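Local atomic coordinates of hypothetical shikimate 5-dehydrogenase-like protein HI0607 (Haemophilus influenzae, PDB entry 1NPY), a protein that catalyses the NADP(+)-dependent oxidation of shikimate to 3-dehydroshikimate in vitro, though so slowly that shikimate may not be its biological substrate. Residues A[201-206]-A[222-227]; A[24-29]-A[260-265]; A[109-114]-A[136-141]; A[183-188]-A[195-200]. One frame throughout, in Å; residues are numbered along the deposited sequence.

In the fold
Contact 2 closes the longest loop: helix 19-31, in the substrate-binding domain, meets helix 257-268 near the C terminus, and the other three contacts fall within that span, one after another. First comes contact 3, where helix 102-113 is followed by strand 122-125 and the next helix, 131-140, packs back against it. Contact 4 then closes the short excursion between strand 178-181 and helix 200-205. Contact 1 follows at once, pairing helices 200-205 and 220-227, which flank strand 208-211 in sequence. Contacts 4 and 1 touch, through Phe198 O against Ile203 CD1 and Lys200 CD against Tyr224 CE1. None of these loops crosses another.

Contact 1: A[201-206]-A[222-227]; sequences AFIDNA and IRYAQA
Tyr224 reaches from helix 220-227 to both Ile203 and Asp204 on helix 200-205, so one ring serves an apolar and a polar contact. The short helix segments pass 9.6 Å apart at -48°. They belong to successive beta-alpha-beta crossovers of the parallel, Rossmann-type sheet, on either side of strand 208-211 in the sequence.

The apolar part centres on Ile203. Its CG2 lies 3.7 Å from CD2 at the edge of the Tyr224 ring, and its CB sits beside that same edge in the ring plane. CG2 also rests on the neighbouring helix, 4.0 Å from Ala225 CB. Ala225 and Ile203 also pack on the sheet, against Ala209 and Leu179 respectively.

The polar part is a single hydrogen bond. The trans first torsion of Tyr224 (chi1 -173°) swings the ring toward helix 200-205, and Tyr224 OH donates to Asp204 OD1 at 2.6 Å. The phenol comes in on the syn side of the carboxylate, only 19° out of its plane. Arg228 forms a long, weak ion pair with the same oxygen.

Phenol donating to carboxylate over so short a distance is consistent with an ionised Asp204. The bond holds the hydroxyl end of a ring whose CD2 edge already lies against Ile203, tying the helices together at a partly exposed margin.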
# COMPACT_ATOMS: atom_id res chain seq x y z
N ALA A 201 25.51 -6.00 -7.33
CA ALA A 201 25.90 -7.40 -7.16
C ALA A 201 24.77 -8.21 -6.55
O ALA A 201 24.58 -9.40 -6.84
CB ALA A 201 27.13 -7.48 -6.29
N PHE A 202 24.02 -7.57 -5.66
CA PHE A 202 22.88 -8.22 -5.05
C PHE A 202 21.73 -8.44 -6.03
O PHE A 202 21.13 -9.52 -6.09
CB PHE A 202 22.42 -7.34 -3.89
CG PHE A 202 22.26 -8.10 -2.63
CD1 PHE A 202 23.35 -8.40 -1.85
CD2 PHE A 202 21.00 -8.54 -2.25
CE1 PHE A 202 23.20 -9.12 -0.68
CE2 PHE A 202 20.84 -9.27 -1.10
CZ PHE A 202 21.94 -9.55 -0.31
N ILE A 203 21.40 -7.40 -6.78
CA ILE A 203 20.37 -7.47 -7.81
C ILE A 203 20.72 -8.53 -8.84
O ILE A 203 19.86 -9.27 -9.27
CB ILE A 203 20.16 -6.09 -8.49
CG1 ILE A 203 19.85 -5.04 -7.42
CG2 ILE A 203 19.11 -6.19 -9.59
CD1 ILE A 203 19.92 -3.58 -7.84
N ASP A 204 22.00 -8.61 -9.22
CA ASP A 204 22.44 -9.59 -10.22
C ASP A 204 22.10 -11.02 -9.78
O ASP A 204 21.83 -11.88 -10.62
CB ASP A 204 23.96 -9.56 -10.40
CG ASP A 204 24.48 -8.36 -11.17
OD1 ASP A 204 23.72 -7.70 -11.90
OD2 ASP A 204 25.69 -8.05 -11.14
N ASN A 205 22.24 -11.25 -8.48
CA ASN A 205 22.08 -12.57 -7.88
C ASN A 205 20.64 -12.89 -7.47
O ASN A 205 20.34 -14.01 -7.04
CB ASN A 205 23.01 -12.69 -6.68
CG ASN A 205 24.45 -12.78 -7.10
OD1 ASN A 205 25.33 -12.17 -6.48
ND2 ASN A 205 24.70 -13.50 -8.18
N ALA A 206 19.76 -11.92 -7.62
CA ALA A 206 18.36 -12.08 -7.24
C ALA A 206 17.57 -12.45 -8.49
O ALA A 206 18.10 -12.41 -9.60
CB ALA A 206 17.87 -10.78 -6.60
N ILE A 222 14.94 -0.52 -9.84
CA ILE A 222 14.09 -1.14 -10.86
C ILE A 222 14.76 -1.13 -12.23
O ILE A 222 14.74 -2.13 -12.95
CB ILE A 222 12.70 -0.48 -10.92
CG1 ILE A 222 11.91 -0.77 -9.64
CG2 ILE A 222 11.88 -0.83 -12.16
CD1 ILE A 222 11.48 -2.24 -9.49
N ARG A 223 15.33 0.00 -12.60
CA ARG A 223 16.00 0.12 -13.90
C ARG A 223 17.13 -0.88 -14.05
O ARG A 223 17.25 -1.53 -15.10
CB ARG A 223 16.59 1.52 -14.07
CG ARG A 223 15.68 2.58 -14.64
CD ARG A 223 16.36 3.35 -15.78
NE ARG A 223 15.44 4.09 -16.64
CZ ARG A 223 14.88 5.23 -16.26
NH1 ARG A 223 15.18 5.70 -15.06
NH2 ARG A 223 14.05 5.89 -17.04
N TYR A 224 17.98 -1.01 -13.03
CA TYR A 224 19.06 -2.00 -13.07
C TYR A 224 18.53 -3.43 -13.11
O TYR A 224 19.00 -4.23 -13.92
CB TYR A 224 20.07 -1.80 -11.94
CG TYR A 224 21.26 -2.71 -12.09
CD1 TYR A 224 22.27 -2.43 -12.99
CD2 TYR A 224 21.36 -3.89 -11.36
CE1 TYR A 224 23.32 -3.29 -13.20
CE2 TYR A 224 22.43 -4.75 -11.53
CZ TYR A 224 23.42 -4.44 -12.44
OH TYR A 224 24.49 -5.28 -12.61
N ALA A 225 17.49 -3.73 -12.34
CA ALA A 225 16.88 -5.06 -12.42
C ALA A 225 16.40 -5.37 -13.84
O ALA A 225 16.54 -6.50 -14.33
CB ALA A 225 15.73 -5.14 -11.44
N GLN A 226 15.78 -4.39 -14.48
CA GLN A 226 15.33 -4.55 -15.86
C GLN A 226 16.49 -4.74 -16.83
O GLN A 226 16.38 -5.49 -17.80
CB GLN A 226 14.46 -3.39 -16.29
CG GLN A 226 13.14 -3.36 -15.58
CD GLN A 226 12.29 -2.16 -15.93
OE1 GLN A 226 12.82 -1.16 -16.41
NE2 GLN A 226 11.01 -2.21 -15.60
N ALA A 227 17.58 -4.03 -16.59
CA ALA A 227 18.77 -4.15 -17.42
C ALA A 227 19.45 -5.50 -17.29
O ALA A 227 20.28 -5.87 -18.13
CB ALA A 227 19.75 -3.04 -17.06

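Contact 2: A[24-29]-A[260-265]; sequences HNYLYD and IAEAAA
This is a helix-helix packing in which Tyr26 and Leu27 of helix 19-31 close on Glu262 and Ala263 of helix 257-268, bringing the C-terminal helix of the chain onto the substrate-binding domain, away from the annotated sites. The two run roughly antiparallel, with 141° between their N-to-C directions and local axes 9.3 Å apart. Ala263 lies at the closest backbone approach, its CA 6.3 Å from Tyr26 CA, where its side chain is no more than a methyl.

Tyr26 and Leu27 both meet that methyl from the side of helix 19-31. Tyr26 CD2 stands 3.6 Å from Ala263 CB, an approach oblique to the ring, and Leu27 CG is 3.8 Å from the same carbon. Leu27 also packs on Phe247 of helix 235-251 and on Pro255, while the Tyr26 ring meets Phe266 with planes at about 35°. The contact therefore belongs to a small cluster formed by three helices.

A chi1 of -177° points the Tyr26 ring toward helix 257-268 and brings its hydroxyl to Glu262. The polar groups at that end stay apart: Tyr26 OH is 3.8 Å from Glu262 OE1 and lies nearer the aliphatic base of the chain, 3.5 Å from Glu262 CB.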
# COMPACT_ATOMS: atom_id res chain seq x y z
N HIS A 24 -11.12 7.74 -8.43
CA HIS A 24 -12.43 7.19 -8.10
C HIS A 24 -13.58 7.83 -8.90
O HIS A 24 -14.50 7.16 -9.39
CB HIS A 24 -12.70 7.29 -6.59
CG HIS A 24 -11.91 6.33 -5.76
ND1 HIS A 24 -10.66 6.63 -5.24
CD2 HIS A 24 -12.24 5.12 -5.25
CE1 HIS A 24 -10.22 5.61 -4.54
NE2 HIS A 24 -11.17 4.68 -4.51
N ASN A 25 -13.55 9.15 -9.05
CA ASN A 25 -14.58 9.84 -9.80
C ASN A 25 -14.62 9.44 -11.27
O ASN A 25 -15.70 9.24 -11.84
CB ASN A 25 -14.50 11.37 -9.66
CG ASN A 25 -14.96 11.86 -8.28
OD1 ASN A 25 -14.21 12.56 -7.59
ND2 ASN A 25 -16.16 11.49 -7.87
N TYR A 26 -13.46 9.21 -11.86
CA TYR A 26 -13.42 8.67 -13.22
C TYR A 26 -14.14 7.33 -13.33
O TYR A 26 -14.95 7.12 -14.24
CB TYR A 26 -11.97 8.53 -13.66
CG TYR A 26 -11.78 8.04 -15.08
CD1 TYR A 26 -11.80 8.92 -16.16
CD2 TYR A 26 -11.57 6.70 -15.33
CE1 TYR A 26 -11.60 8.45 -17.48
CE2 TYR A 26 -11.37 6.23 -16.62
CZ TYR A 26 -11.39 7.11 -17.68
OH TYR A 26 -11.18 6.62 -18.97
N LEU A 27 -13.83 6.44 -12.40
CA LEU A 27 -14.47 5.12 -12.41
C LEU A 27 -15.96 5.20 -12.11
O LEU A 27 -16.72 4.44 -12.72
CB LEU A 27 -13.76 4.16 -11.46
CG LEU A 27 -12.34 3.76 -11.88
CD1 LEU A 27 -11.54 3.13 -10.77
CD2 LEU A 27 -12.39 2.89 -13.13
N TYR A 28 -16.42 6.04 -11.19
CA TYR A 28 -17.87 6.17 -11.00
C TYR A 28 -18.59 6.54 -12.28
O TYR A 28 -19.62 5.99 -12.61
CB TYR A 28 -18.27 7.21 -9.95
CG TYR A 28 -17.65 6.99 -8.59
CD1 TYR A 28 -17.54 5.74 -8.01
CD2 TYR A 28 -17.26 8.08 -7.83
CE1 TYR A 28 -16.99 5.58 -6.73
CE2 TYR A 28 -16.77 7.93 -6.54
CZ TYR A 28 -16.60 6.69 -5.99
OH TYR A 28 -16.07 6.49 -4.74
N ASP A 29 -18.00 7.48 -13.01
CA ASP A 29 -18.57 7.89 -14.27
C ASP A 29 -18.65 6.72 -15.26
O ASP A 29 -19.71 6.50 -15.86
CB ASP A 29 -17.78 9.08 -14.80
CG ASP A 29 -18.30 9.52 -16.14
OD1 ASP A 29 -19.44 10.02 -16.15
OD2 ASP A 29 -17.65 9.36 -17.19
N ILE A 260 -9.30 0.08 -15.17
CA ILE A 260 -8.33 0.48 -14.15
C ILE A 260 -7.13 1.17 -14.79
O ILE A 260 -6.71 2.24 -14.32
CB ILE A 260 -7.88 -0.70 -13.30
CG1 ILE A 260 -9.07 -1.22 -12.50
CG2 ILE A 260 -6.68 -0.31 -12.45
CD1 ILE A 260 -8.85 -2.65 -12.02
N ALA A 261 -6.64 0.63 -15.90
CA ALA A 261 -5.48 1.21 -16.56
C ALA A 261 -5.81 2.62 -17.07
O ALA A 261 -4.98 3.52 -16.95
CB ALA A 261 -4.94 0.31 -17.66
N GLU A 262 -7.00 2.83 -17.63
CA GLU A 262 -7.37 4.18 -18.06
C GLU A 262 -7.48 5.15 -16.89
O GLU A 262 -7.03 6.29 -16.97
CB GLU A 262 -8.70 4.15 -18.82
CG GLU A 262 -8.59 3.38 -20.12
CD GLU A 262 -9.90 3.40 -20.88
OE1 GLU A 262 -10.08 4.30 -21.72
OE2 GLU A 262 -10.76 2.56 -20.55
N ALA A 263 -8.07 4.69 -15.79
CA ALA A 263 -8.19 5.50 -14.58
C ALA A 263 -6.83 5.88 -13.99
O ALA A 263 -6.63 7.03 -13.61
CB ALA A 263 -9.06 4.78 -13.55
N ALA A 264 -5.91 4.93 -13.98
CA ALA A 264 -4.57 5.11 -13.42
C ALA A 264 -3.83 6.14 -14.27
O ALA A 264 -3.17 7.03 -13.71
CB ALA A 264 -3.83 3.78 -13.39
N ALA A 265 -4.02 6.05 -15.59
CA ALA A 265 -3.38 6.99 -16.53
C ALA A 265 -3.97 8.39 -16.39
O ALA A 265 -3.25 9.40 -16.48
CB ALA A 265 -3.50 6.49 -17.97

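Contact 3: A[109-114]-A[136-141]; sequences KLIEKY and AAFKNS
The final turns of two helices face each other, with the CA atoms of Ile111 and Phe138, the nearest pair, 7.7 Å apart, so the gap is bridged by the Ile111 side chain, which meets both side chain and backbone. Its CG1 is anti to the carbonyl carbon and CD1 continues outward (chi2 166°), which sends that methyl over the Phe138 ring. CD1 lies 3.5 Å from the centroid of the Phe138 ring and only 6° off the normal, a CH-pi contact aimed almost squarely at the middle of the face. The same methyl lies 3.9 Å from Ala137 O and slightly farther from Ala137 CB, so CD1 touches two successive residues of helix 131-140.

The hydroxyl of Ser141 turns back into its own helix end, with Ser141 OG donating to Ala137 O at 2.8 Å, tilted 26° from the carbonyl plane. That carbonyl also accepts a weak bond from Ser141 N. Ser141 OG lies 4.1 Å from Ile111 CD1, a van der Waals contact.

Strand 122-125 of the Rossmann-type sheet lies between the two helices in sequence. Phe143 extends the packing, edge-to-face with Phe138 and in contact with Ile111, while Leu110, on the preceding position of helix 102-113, packs against Val238 and Leu241 of helix 235-251.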
# COMPACT_ATOMS: atom_id res chain seq x y z
N LYS A 109 -2.00 -9.87 -2.74
CA LYS A 109 -2.41 -10.07 -4.12
C LYS A 109 -1.30 -10.06 -5.16
O LYS A 109 -1.31 -10.88 -6.09
CB LYS A 109 -3.54 -9.12 -4.54
CG LYS A 109 -4.87 -9.41 -3.83
CD LYS A 109 -6.07 -8.74 -4.48
CE LYS A 109 -7.44 -9.31 -4.05
NZ LYS A 109 -7.38 -10.74 -3.61
N LEU A 110 -0.33 -9.15 -5.03
CA LEU A 110 0.79 -9.12 -5.94
C LEU A 110 1.76 -10.29 -5.78
O LEU A 110 2.31 -10.79 -6.78
CB LEU A 110 1.53 -7.79 -5.77
CG LEU A 110 0.73 -6.59 -6.27
CD1 LEU A 110 1.28 -5.31 -5.67
CD2 LEU A 110 0.79 -6.53 -7.80
N ILE A 111 1.93 -10.76 -4.55
CA ILE A 111 2.76 -11.93 -4.29
C ILE A 111 2.16 -13.09 -5.08
O ILE A 111 2.85 -13.83 -5.78
CB ILE A 111 2.84 -12.24 -2.78
CG1 ILE A 111 3.80 -11.25 -2.12
CG2 ILE A 111 3.34 -13.65 -2.49
CD1 ILE A 111 3.72 -11.22 -0.58
N GLU A 112 0.85 -13.24 -4.97
CA GLU A 112 0.14 -14.27 -5.72
C GLU A 112 0.20 -14.04 -7.23
O GLU A 112 0.52 -14.95 -8.00
CB GLU A 112 -1.32 -14.33 -5.25
CG GLU A 112 -2.08 -15.42 -5.99
CD GLU A 112 -3.42 -15.72 -5.37
OE1 GLU A 112 -4.45 -15.26 -5.92
OE2 GLU A 112 -3.45 -16.44 -4.34
N LYS A 113 -0.11 -12.83 -7.67
CA LYS A 113 -0.13 -12.51 -9.09
C LYS A 113 1.16 -12.86 -9.80
O LYS A 113 1.16 -13.43 -10.89
CB LYS A 113 -0.43 -11.03 -9.30
CG LYS A 113 -0.46 -10.67 -10.76
CD LYS A 113 -0.96 -9.26 -10.98
CE LYS A 113 -0.73 -8.85 -12.43
NZ LYS A 113 -1.60 -7.68 -12.72
N TYR A 114 2.28 -12.54 -9.17
CA TYR A 114 3.61 -12.79 -9.73
C TYR A 114 4.13 -14.20 -9.39
O TYR A 114 5.29 -14.53 -9.69
CB TYR A 114 4.55 -11.69 -9.26
CG TYR A 114 4.40 -10.40 -10.04
CD1 TYR A 114 5.08 -10.22 -11.23
CD2 TYR A 114 3.50 -9.42 -9.63
CE1 TYR A 114 4.93 -9.07 -11.97
CE2 TYR A 114 3.33 -8.28 -10.36
CZ TYR A 114 4.05 -8.11 -11.53
OH TYR A 114 3.90 -6.98 -12.29
N ALA A 136 4.32 -8.53 6.80
CA ALA A 136 3.16 -9.33 7.20
C ALA A 136 2.54 -10.09 6.04
O ALA A 136 2.05 -11.21 6.20
CB ALA A 136 2.12 -8.42 7.86
N ALA A 137 2.53 -9.45 4.88
CA ALA A 137 2.00 -10.08 3.68
C ALA A 137 2.82 -11.29 3.29
O ALA A 137 2.28 -12.34 2.92
CB ALA A 137 1.86 -9.09 2.54
N PHE A 138 4.15 -11.16 3.37
CA PHE A 138 4.99 -12.32 3.09
C PHE A 138 4.78 -13.42 4.12
O PHE A 138 4.68 -14.59 3.76
CB PHE A 138 6.46 -11.91 2.96
CG PHE A 138 6.81 -11.41 1.58
CD1 PHE A 138 7.05 -12.30 0.55
CD2 PHE A 138 6.89 -10.05 1.32
CE1 PHE A 138 7.36 -11.87 -0.71
CE2 PHE A 138 7.24 -9.61 0.07
CZ PHE A 138 7.46 -10.51 -0.95
N LYS A 139 4.65 -13.06 5.39
CA LYS A 139 4.55 -14.04 6.45
C LYS A 139 3.25 -14.79 6.26
O LYS A 139 3.23 -16.03 6.33
CB LYS A 139 4.54 -13.35 7.82
CG LYS A 139 4.44 -14.28 9.03
CD LYS A 139 5.76 -15.02 9.20
CE LYS A 139 5.72 -15.97 10.41
NZ LYS A 139 4.30 -16.33 10.70
N ASN A 140 2.17 -14.06 6.01
CA ASN A 140 0.88 -14.75 5.92
C ASN A 140 0.68 -15.45 4.59
O ASN A 140 -0.29 -16.18 4.41
CB ASN A 140 -0.24 -13.77 6.23
CG ASN A 140 -0.19 -13.30 7.66
OD1 ASN A 140 0.42 -13.95 8.51
ND2 ASN A 140 -0.78 -12.14 7.92
N SER A 141 1.60 -15.24 3.64
CA SER A 141 1.65 -16.00 2.40
C SER A 141 2.55 -17.24 2.50
O SER A 141 2.84 -17.87 1.48
CB SER A 141 2.13 -15.08 1.28
OG SER A 141 1.18 -14.06 1.04

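Contact 4: A[183-188]-A[195-200]; sequences TSIGMK and DLAFPK
Ile185 packs onto the backbone of Asp195 to Ala197 within the loop that carries Ser184, a residue assigned by similarity to the NADP(+) site. The loop begins with two overlapping turns. In an ST turn, Thr183 OG1 accepts from Ile185 N at 3.0 Å. A type II beta turn runs from Ser184 to Met187, closed by Met187 N to Ser184 O at 3.1 Å. Gly186 takes its third position with phi 87°, a left-handed conformation usual for glycine at this place in a type II turn.

Between them the turns present the Ile185 side chain to the returning arm of the loop. Its CG2 branch, set anti to the backbone N by a chi1 of -70°, points at the 195-197 backbone and does the touching. Ile185 CG2 lies 3.3 Å from Asp195 O. Ala197 N is 3.5 Å from the same methyl, which is thus pressed against main chain more than side chain. The beta carbons of Asp195 and Ala197 lie near it too.

The whole excursion leaves strand 178-181 and ends at Pro199, the N-cap of helix 200-205. His125 of strand 122-125 touches Ile185 and is hydrogen-bonded to Ala197 O, while Phe221 of helix 220-227 packs on Ala197.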
# COMPACT_ATOMS: atom_id res chain seq x y z
N THR A 183 12.20 1.63 1.57
CA THR A 183 12.81 2.89 2.00
C THR A 183 12.38 4.01 1.06
O THR A 183 11.77 3.77 0.01
CB THR A 183 14.36 2.87 1.97
OG1 THR A 183 14.84 2.73 0.62
CG2 THR A 183 15.02 1.72 2.72
N SER A 184 12.75 5.25 1.41
CA SER A 184 12.66 6.37 0.49
C SER A 184 13.73 6.43 -0.61
O SER A 184 13.76 7.40 -1.39
CB SER A 184 12.69 7.67 1.29
OG SER A 184 13.90 7.67 2.02
N ILE A 185 14.64 5.47 -0.67
CA ILE A 185 15.66 5.44 -1.71
C ILE A 185 14.96 5.35 -3.06
O ILE A 185 14.10 4.48 -3.23
CB ILE A 185 16.67 4.28 -1.50
CG1 ILE A 185 17.57 4.51 -0.28
CG2 ILE A 185 17.54 4.14 -2.73
CD1 ILE A 185 18.31 3.28 0.17
N GLY A 186 15.38 6.16 -4.03
CA GLY A 186 14.76 6.25 -5.34
C GLY A 186 13.58 7.20 -5.50
O GLY A 186 13.17 7.47 -6.63
N MET A 187 13.07 7.76 -4.42
CA MET A 187 11.89 8.63 -4.49
C MET A 187 12.23 9.96 -5.15
O MET A 187 13.19 10.63 -4.75
CB MET A 187 11.33 8.90 -3.09
CG MET A 187 10.62 7.76 -2.44
SD MET A 187 9.94 8.27 -0.84
CE MET A 187 8.51 9.23 -1.36
N LYS A 188 11.44 10.33 -6.16
CA LYS A 188 11.56 11.61 -6.84
C LYS A 188 11.57 12.74 -5.82
O LYS A 188 10.72 12.76 -4.94
CB LYS A 188 10.40 11.83 -7.80
CG LYS A 188 10.34 13.20 -8.45
CD LYS A 188 9.56 13.15 -9.76
CE LYS A 188 8.30 13.99 -9.72
NZ LYS A 188 8.47 15.23 -10.53
N ASP A 195 19.98 7.06 -5.82
CA ASP A 195 20.69 5.98 -5.14
C ASP A 195 20.03 4.62 -5.42
O ASP A 195 18.82 4.59 -5.71
CB ASP A 195 20.72 6.22 -3.62
CG ASP A 195 21.53 7.43 -3.21
OD1 ASP A 195 22.30 7.95 -4.06
OD2 ASP A 195 21.36 7.95 -2.09
N LEU A 196 20.82 3.55 -5.37
CA LEU A 196 20.31 2.17 -5.44
C LEU A 196 19.81 1.66 -4.10
O LEU A 196 20.53 1.70 -3.09
CB LEU A 196 21.44 1.21 -5.84
CG LEU A 196 21.88 1.27 -7.30
CD1 LEU A 196 23.20 0.54 -7.46
CD2 LEU A 196 20.84 0.70 -8.23
N ALA A 197 18.63 1.05 -4.09
CA ALA A 197 18.06 0.48 -2.89
C ALA A 197 18.76 -0.81 -2.47
O ALA A 197 18.76 -1.15 -1.29
CB ALA A 197 16.56 0.30 -3.07
N PHE A 198 19.40 -1.48 -3.43
CA PHE A 198 20.26 -2.64 -3.19
C PHE A 198 21.47 -2.49 -4.13
O PHE A 198 21.34 -1.94 -5.23
CB PHE A 198 19.56 -3.98 -3.52
CG PHE A 198 18.47 -4.36 -2.56
CD1 PHE A 198 18.73 -5.19 -1.49
CD2 PHE A 198 17.19 -3.84 -2.70
CE1 PHE A 198 17.74 -5.52 -0.58
CE2 PHE A 198 16.19 -4.19 -1.82
CZ PHE A 198 16.46 -5.02 -0.74
N PRO A 199 22.63 -3.01 -3.73
CA PRO A 199 23.80 -3.04 -4.61
C PRO A 199 23.60 -3.85 -5.90
O PRO A 199 22.90 -4.86 -5.93
CB PRO A 199 24.90 -3.67 -3.75
CG PRO A 199 24.45 -3.47 -2.30
CD PRO A 199 22.95 -3.51 -2.38
N LYS A 200 24.26 -3.43 -6.98
CA LYS A 200 24.17 -4.17 -8.24
C LYS A 200 24.48 -5.66 -8.09
O LYS A 200 23.76 -6.52 -8.62
CB LYS A 200 25.09 -3.55 -9.30
CG LYS A 200 24.62 -2.17 -9.74
CD LYS A 200 25.38 -1.60 -10.94
CE LYS A 200 26.73 -1.08 -10.51
NZ LYS A 200 26.64 0.15 -9.68